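Aminopeptidase-like protein (Chaetomium thermophilum, PDB 5JM6) probably acts as a zinc-dependent aminopeptidase of the M18 family, built as a dodecamer and linked to the Cvt pathway of selective autophagy. Local coordinates at residues Q56-L59 / D60-H64; G251-A254 / S255-P259; W510-V513 / D514-S518. All coordinates share one frame; numbering follows the deposited sequence.

Contact 1. Residues Q56-L59 / D60-H64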
loop_
_atom_site.group_PDB
_atom_site.type_symbol
_atom_site.label_atom_id
_atom_site.label_comp_id
_atom_site.label_asym_id
_atom_site.label_seq_id
_atom_site.Cartn_x
_atom_site.Cartn_y
_atom_site.Cartn_z
ATOM N N GLN A 56 -3.687 -12.893 54.711
ATOM C CA GLN A 56 -2.854 -14.095 54.674
ATOM C C GLN A 56 -3.642 -15.387 54.384
ATOM O O GLN A 56 -3.134 -16.252 53.670
ATOM C CB GLN A 56 -2.043 -14.253 55.963
ATOM C CG GLN A 56 -1.008 -15.380 55.880
ATOM C CD GLN A 56 0.325 -14.928 55.298
ATOM O OE1 GLN A 56 0.614 -13.734 55.231
ATOM N NE2 GLN A 56 1.141 -15.888 54.869
ATOM N N PRO A 57 -4.860 -15.545 54.951
ATOM C CA PRO A 57 -5.609 -16.733 54.518
ATOM C C PRO A 57 -5.857 -16.784 53.006
ATOM O O PRO A 57 -5.791 -17.868 52.427
ATOM C CB PRO A 57 -6.927 -16.610 55.286
ATOM C CG PRO A 57 -6.548 -15.903 56.537
ATOM C CD PRO A 57 -5.493 -14.907 56.125
ATOM N N TYR A 58 -6.120 -15.640 52.378
ATOM C CA TYR A 58 -6.272 -15.607 50.926
ATOM C C TYR A 58 -4.959 -15.953 50.235
ATOM O O TYR A 58 -4.945 -16.700 49.257
ATOM C CB TYR A 58 -6.761 -14.239 50.449
ATOM C CG TYR A 58 -6.863 -14.137 48.940
ATOM C CD1 TYR A 58 -7.881 -14.783 48.249
ATOM C CD2 TYR A 58 -5.941 -13.400 48.208
ATOM C CE1 TYR A 58 -7.979 -14.696 46.872
ATOM C CE2 TYR A 58 -6.032 -13.306 46.828
ATOM C CZ TYR A 58 -7.054 -13.956 46.168
ATOM O OH TYR A 58 -7.148 -13.868 44.796
ATOM N N LEU A 59 -3.861 -15.400 50.744
ATOM C CA LEU A 59 -2.539 -15.688 50.204
ATOM C C LEU A 59 -2.267 -17.187 50.192
ATOM O O LEU A 59 -1.922 -17.754 49.155
ATOM C CB LEU A 59 -1.456 -14.963 51.005
ATOM C CG LEU A 59 -1.312 -13.464 50.740
ATOM C CD1 LEU A 59 -0.214 -12.870 51.607
ATOM C CD2 LEU A 59 -1.029 -13.217 49.269
ATOM N N ASP A 60 -2.444 -17.827 51.344
ATOM C CA ASP A 60 -2.210 -19.262 51.464
ATOM C C ASP A 60 -3.134 -20.066 50.560
ATOM O O ASP A 60 -2.731 -21.088 50.007
ATOM C CB ASP A 60 -2.382 -19.719 52.912
ATOM C CG ASP A 60 -1.331 -19.142 53.832
ATOM O OD1 ASP A 60 -0.222 -18.830 53.349
ATOM O OD2 ASP A 60 -1.612 -19.004 55.040
ATOM N N PHE A 61 -4.372 -19.609 50.416
ATOM C CA PHE A 61 -5.311 -20.277 49.526
ATOM C C PHE A 61 -4.765 -20.279 48.098
ATOM O O PHE A 61 -4.624 -21.338 47.488
ATOM C CB PHE A 61 -6.688 -19.609 49.591
ATOM C CG PHE A 61 -7.598 -19.975 48.455
ATOM C CD1 PHE A 61 -8.106 -21.258 48.335
ATOM C CD2 PHE A 61 -7.958 -19.027 47.512
ATOM C CE1 PHE A 61 -8.946 -21.591 47.288
ATOM C CE2 PHE A 61 -8.798 -19.352 46.466
ATOM C CZ PHE A 61 -9.292 -20.634 46.352
ATOM N N MET A 62 -4.426 -19.098 47.587
ATOM C CA MET A 62 -3.917 -18.966 46.223
ATOM C C MET A 62 -2.653 -19.788 45.990
ATOM O O MET A 62 -2.499 -20.425 44.949
ATOM C CB MET A 62 -3.636 -17.497 45.897
ATOM C CG MET A 62 -4.867 -16.610 45.920
ATOM S SD MET A 62 -6.171 -17.187 44.817
ATOM C CE MET A 62 -5.385 -16.997 43.221
ATOM N N THR A 63 -1.755 -19.775 46.966
ATOM C CA THR A 63 -0.474 -20.453 46.833
ATOM C C THR A 63 -0.617 -21.972 46.694
ATOM O O THR A 63 0.014 -22.586 45.834
ATOM C CB THR A 63 0.434 -20.130 48.038
ATOM O OG1 THR A 63 0.817 -18.749 47.989
ATOM C CG2 THR A 63 1.683 -20.997 48.026
ATOM N N HIS A 64 -1.434 -22.576 47.549
ATOM C CA HIS A 64 -1.494 -24.034 47.645
ATOM C C HIS A 64 -2.655 -24.732 46.922
ATOM O O HIS A 64 -2.857 -25.934 47.097
ATOM C CB HIS A 64 -1.458 -24.420 49.119
ATOM C CG HIS A 64 -0.186 -24.009 49.790
ATOM N ND1 HIS A 64 -0.112 -22.947 50.665
ATOM C CD2 HIS A 64 1.076 -24.478 49.660
ATOM C CE1 HIS A 64 1.136 -22.801 51.071
ATOM N NE2 HIS A 64 1.878 -23.718 50.476
#

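Contact 2. Residues G251-A254 / S255-P259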
loop_
_atom_site.group_PDB
_atom_site.type_symbol
_atom_site.label_atom_id
_atom_site.label_comp_id
_atom_site.label_asym_id
_atom_site.label_seq_id
_atom_site.Cartn_x
_atom_site.Cartn_y
_atom_site.Cartn_z
ATOM N N GLY A 251 0.890 -49.920 24.702
ATOM C CA GLY A 251 -0.365 -49.279 24.354
ATOM C C GLY A 251 -1.058 -48.530 25.481
ATOM O O GLY A 251 -2.163 -48.022 25.294
ATOM N N SER A 252 -0.419 -48.450 26.646
ATOM C CA SER A 252 -1.063 -47.869 27.823
ATOM C C SER A 252 -1.057 -46.343 27.811
ATOM O O SER A 252 -0.457 -45.721 26.935
ATOM C CB SER A 252 -0.380 -48.371 29.097
ATOM O OG SER A 252 0.970 -47.942 29.151
ATOM N N PHE A 253 -1.705 -45.747 28.807
ATOM C CA PHE A 253 -1.736 -44.293 28.926
ATOM C C PHE A 253 -0.354 -43.756 29.269
ATOM O O PHE A 253 0.062 -42.724 28.742
ATOM C CB PHE A 253 -2.748 -43.844 29.985
ATOM C CG PHE A 253 -2.736 -42.359 30.244
ATOM C CD1 PHE A 253 -3.503 -41.501 29.472
ATOM C CD2 PHE A 253 -1.960 -41.823 31.262
ATOM C CE1 PHE A 253 -3.492 -40.137 29.706
ATOM C CE2 PHE A 253 -1.945 -40.460 31.500
ATOM C CZ PHE A 253 -2.713 -39.617 30.722
ATOM N N ALA A 254 0.352 -44.454 30.154
ATOM C CA ALA A 254 1.668 -44.010 30.599
ATOM C C ALA A 254 2.618 -43.805 29.422
ATOM O O ALA A 254 3.451 -42.900 29.440
ATOM C CB ALA A 254 2.257 -45.003 31.590
ATOM N N SER A 255 2.477 -44.631 28.390
ATOM C CA SER A 255 3.356 -44.541 27.230
ATOM C C SER A 255 3.157 -43.254 26.423
ATOM O O SER A 255 4.030 -42.873 25.647
ATOM C CB SER A 255 3.159 -45.755 26.320
ATOM O OG SER A 255 1.863 -45.757 25.750
ATOM N N THR A 256 2.021 -42.581 26.600
ATOM C CA THR A 256 1.756 -41.349 25.853
ATOM C C THR A 256 2.378 -40.119 26.510
ATOM O O THR A 256 2.316 -39.019 25.963
ATOM C CB THR A 256 0.244 -41.087 25.687
ATOM O OG1 THR A 256 -0.389 -41.057 26.973
ATOM C CG2 THR A 256 -0.400 -42.165 24.831
ATOM N N GLN A 257 3.000 -40.319 27.667
ATOM C CA GLN A 257 3.453 -39.218 28.511
ATOM C C GLN A 257 4.970 -39.239 28.669
ATOM O O GLN A 257 5.605 -40.253 28.378
ATOM C CB GLN A 257 2.778 -39.301 29.884
ATOM C CG GLN A 257 1.272 -39.475 29.821
ATOM C CD GLN A 257 0.560 -38.203 29.414
ATOM O OE1 GLN A 257 0.833 -37.128 29.946
ATOM N NE2 GLN A 257 -0.350 -38.315 28.455
ATOM N N PRO A 258 5.564 -38.108 29.089
ATOM C CA PRO A 258 6.995 -38.138 29.408
ATOM C C PRO A 258 7.277 -39.154 30.508
ATOM O O PRO A 258 6.614 -39.111 31.545
ATOM C CB PRO A 258 7.280 -36.710 29.882
ATOM C CG PRO A 258 6.231 -35.883 29.223
ATOM C CD PRO A 258 5.006 -36.747 29.184
ATOM N N PRO A 259 8.249 -40.055 30.289
ATOM C CA PRO A 259 8.517 -41.151 31.229
ATOM C C PRO A 259 8.814 -40.627 32.619
ATOM O O PRO A 259 8.406 -41.200 33.630
ATOM C CB PRO A 259 9.754 -41.834 30.639
ATOM C CG PRO A 259 9.772 -41.433 29.206
ATOM C CD PRO A 259 9.199 -40.050 29.164
#

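Contact 3. Residues W510-V513 / D514-S518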
loop_
_atom_site.group_PDB
_atom_site.type_symbol
_atom_site.label_atom_id
_atom_site.label_comp_id
_atom_site.label_asym_id
_atom_site.label_seq_id
_atom_site.Cartn_x
_atom_site.Cartn_y
_atom_site.Cartn_z
ATOM N N TRP A 510 -30.222 -9.530 52.863
ATOM C CA TRP A 510 -31.112 -9.536 51.700
ATOM C C TRP A 510 -32.585 -9.620 52.091
ATOM O O TRP A 510 -33.407 -8.853 51.590
ATOM C CB TRP A 510 -30.783 -10.687 50.748
ATOM C CG TRP A 510 -31.961 -11.066 49.898
ATOM C CD1 TRP A 510 -32.665 -12.232 49.951
ATOM C CD2 TRP A 510 -32.597 -10.259 48.895
ATOM N NE1 TRP A 510 -33.688 -12.212 49.033
ATOM C CE2 TRP A 510 -33.668 -11.011 48.374
ATOM C CE3 TRP A 510 -32.358 -8.979 48.384
ATOM C CZ2 TRP A 510 -34.499 -10.526 47.365
ATOM C CZ3 TRP A 510 -33.187 -8.500 47.383
ATOM C CH2 TRP A 510 -34.242 -9.272 46.885
ATOM N N GLU A 511 -32.909 -10.542 52.994
ATOM C CA GLU A 511 -34.295 -10.761 53.402
ATOM C C GLU A 511 -34.899 -9.512 54.034
ATOM O O GLU A 511 -36.050 -9.166 53.765
ATOM C CB GLU A 511 -34.390 -11.940 54.375
ATOM C CG GLU A 511 -35.778 -12.144 54.977
ATOM C CD GLU A 511 -35.850 -13.329 55.929
ATOM O OE1 GLU A 511 -36.944 -13.921 56.056
ATOM O OE2 GLU A 511 -34.820 -13.666 56.551
ATOM N N GLU A 512 -34.115 -8.839 54.870
ATOM C CA GLU A 512 -34.555 -7.603 55.507
ATOM C C GLU A 512 -34.819 -6.513 54.473
ATOM O O GLU A 512 -35.833 -5.818 54.534
ATOM C CB GLU A 512 -33.512 -7.126 56.523
ATOM C CG GLU A 512 -33.750 -5.723 57.061
ATOM C CD GLU A 512 -32.946 -5.437 58.317
ATOM O OE1 GLU A 512 -32.312 -6.377 58.844
ATOM O OE2 GLU A 512 -32.945 -4.276 58.777
ATOM N N VAL A 513 -33.905 -6.375 53.520
ATOM C CA VAL A 513 -34.030 -5.352 52.492
ATOM C C VAL A 513 -35.230 -5.624 51.585
ATOM O O VAL A 513 -35.968 -4.704 51.233
ATOM C CB VAL A 513 -32.740 -5.252 51.650
ATOM C CG1 VAL A 513 -32.966 -4.407 50.407
ATOM C CG2 VAL A 513 -31.612 -4.677 52.494
ATOM N N ASP A 514 -35.439 -6.890 51.232
ATOM C CA ASP A 514 -36.542 -7.258 50.347
ATOM C C ASP A 514 -37.896 -6.821 50.906
ATOM O O ASP A 514 -38.823 -6.536 50.148
ATOM C CB ASP A 514 -36.553 -8.766 50.089
ATOM C CG ASP A 514 -37.653 -9.181 49.129
ATOM O OD1 ASP A 514 -37.736 -8.591 48.032
ATOM O OD2 ASP A 514 -38.442 -10.084 49.478
ATOM N N LEU A 515 -38.003 -6.754 52.230
ATOM C CA LEU A 515 -39.247 -6.336 52.868
ATOM C C LEU A 515 -39.381 -4.814 52.961
ATOM O O LEU A 515 -40.415 -4.311 53.395
ATOM C CB LEU A 515 -39.364 -6.951 54.264
ATOM C CG LEU A 515 -39.350 -8.481 54.322
ATOM C CD1 LEU A 515 -39.183 -8.966 55.753
ATOM C CD2 LEU A 515 -40.614 -9.061 53.698
ATOM N N GLU A 516 -38.347 -4.081 52.557
ATOM C CA GLU A 516 -38.442 -2.622 52.502
ATOM C C GLU A 516 -39.062 -2.167 51.182
ATOM O O GLU A 516 -39.312 -0.979 50.983
ATOM C CB GLU A 516 -37.069 -1.968 52.682
ATOM C CG GLU A 516 -36.338 -2.353 53.957
ATOM C CD GLU A 516 -35.017 -1.619 54.116
ATOM O OE1 GLU A 516 -34.573 -0.968 53.147
ATOM O OE2 GLU A 516 -34.423 -1.692 55.211
ATOM N N TRP A 517 -39.303 -3.123 50.288
ATOM C CA TRP A 517 -39.834 -2.839 48.958
ATOM C C TRP A 517 -41.331 -3.125 48.862
ATOM O O TRP A 517 -41.948 -3.613 49.810
ATOM C CB TRP A 517 -39.101 -3.676 47.903
ATOM C CG TRP A 517 -37.775 -3.139 47.441
ATOM C CD1 TRP A 517 -36.581 -3.212 48.099
ATOM C CD2 TRP A 517 -37.504 -2.486 46.194
ATOM N NE1 TRP A 517 -35.589 -2.627 47.347
ATOM C CE2 TRP A 517 -36.130 -2.174 46.173
ATOM C CE3 TRP A 517 -38.293 -2.126 45.097
ATOM C CZ2 TRP A 517 -35.529 -1.520 45.099
ATOM C CZ3 TRP A 517 -37.695 -1.476 44.033
ATOM C CH2 TRP A 517 -36.328 -1.178 44.043
ATOM N N SER A 518 -41.899 -2.835 47.695
ATOM C CA SER A 518 -43.264 -3.233 47.369
ATOM C C SER A 518 -43.416 -3.387 45.858
ATOM O O SER A 518 -42.425 -3.463 45.130
ATOM C CB SER A 518 -44.280 -2.224 47.911
ATOM O OG SER A 518 -43.881 -0.891 47.647
#

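Contact 1. Residues Q56-L59 / D60-H64
The carbonyl oxygen of L59 is gripped twice by T63, one turn further along helix 55-64. T63 N reaches L59 O at 3.0 Å, and T63 OG1 donates to the same L59 O at 3.1 Å. The hydroxyl comes from above the carbonyl plane, 44° out of it, whereas the amide approaches nearly in line with the C=O bond. With OG1 placed beside its own backbone N (chi1 -68°), T63 can lean back on that carbonyl; the same OG1 also bonds A290 N, which ties the helix to a loop. Three further i to i+4 bonds, from D60, F61 and M62 to the carbonyls of Q56, P57 and Y58, complete the local alpha-helical frame.

The buried side of the helix carries a Met-aromatic contact. M62, bent at both chi2 and chi3, lays CG over one face of the Y58 ring, 3.7 Å from the ring centroid, in a CH-pi contact shifted toward the phenolic rim. Its sulfur follows obliquely, with M62 SD 3.6 Å from Y58 CZ. Helix 305-320 packs against this side: Y58 touches L309 and W312, and W312 also stacks on F61. The side chain of M62 lies about 9 Å from that of D306, which binds both zinc ions.

On the exposed side, Q56 NE2 stays 3.6 Å from D60 OD1, their amide and carboxylate planes turned 69° apart. The chemistry is thus divided between an apolar, sulfur-aromatic face packed on helix 305-320 and a polar side where T63 is doubly bonded while Q56 and D60 merely approach each other.

Contact 2. Residues G251-A254 / S255-P259
S255 OG donates to S252 O at 2.6 Å and has a second partner in P250 O, just before the segment. The T256 hydroxyl is modelled doubtfully close to F253 O. Both serine and threonine hydroxyls sit between the backbone N and the carbonyl carbon (chi1 66° and 56°), folded back over the 3-10 turn. The backbone bonds of the turn run from T256 N to F253 O (2.9 Å) and from Q257 N to A254 O (3.2 Å).

The tight part is the side occupied by F253 and Q257. The amide of Q257 lies almost parallel to the F253 ring, 6° from its plane, with NE2 3.5 Å from F253 CZ. That NE2 also donates to T256 OG1 at 3.1 Å, which helps set the rotation of the amide as modelled, while OG1 itself lies over a ring face.

By contrast, G251 is exposed to solvent and S255 N bonds S252 O only weakly, although the hydroxyls of S252 and S255 still tie this end to K249 O and P250 O.

The turn leads through P258, the N-cap residue, into helix 259-268, whose V262 meets A254 and Q257. Strand 277-286 receives F253, its W280 meeting that ring edge-to-face, and the backbone of T256 hydrogen-bonds that of V146.

Contact 3. Residues W510-V513 / D514-S518
Backbone bonding carries W510 and D514 together: D514 N donates to W510 O at 2.8 Å, a regular helical bond. After it the pattern fails. L515 N is shared between E511 O and E512 O, both bonds weak, and E516 N instead turns back three residues to V513 O at 2.8 Å. This i+3 bond of E516 and a type I turn from D514 to W517, closed by a weak bond, end helix 495-514.

The aromatic contacts come at each end. D514 CB rests over one face of the six-membered ring of W510, 4.0 Å from its centroid, in a CH-pi contact displaced toward the rim. With CG anti to the backbone N (chi1 -178°), the carboxylate of D514 also extends across the six-membered ring at its CZ2-CH2 side, its plane 24° from the ring, and OD1 comes 3.7 Å from W510 CH2. At the other end, V513 O lies in the plane of the W517 ring at its edge, 3.5 Å from W517 CD1. W510, V513 and W517 all pack on helix 430-443.

The charged groups find partners beyond the two segments. D514 OD1 forms a salt bridge with R90 of the second subunit, and E516 OE2 one with R438 of the same chain. E512 OE2 stands 4.6 Å from E516 OE2; the proximity of these like charges is probably eased by R438. L515 O accepts a hydrogen bond from K189 of the second subunit. The acids and carbonyls at the end of the helix thus serve both to hold the tail to its own chain and to bind a neighbouring subunit.

Along the chain the three contacts come in series, N-terminal helix first, C-terminal tail last. Contact 1, on helix 55-64, lies nearest the centre of the chain and closest to the zinc site. Contacts 2 and 3 sit on opposite sides of that centre, their own centres 59 Å apart. None touches another: contact 1 is separated from contacts 2 and 3 by about 21 and 23 Å between nearest atoms. Contact 2 leads into helix 259-268 beside the six-stranded antiparallel sheet, whereas contact 3 closes helix 495-514, packed against helix 430-443. Together they sample a partly buried helix near the zinc site, a peripheral turn and an intersubunit surface of one dodecamer subunit.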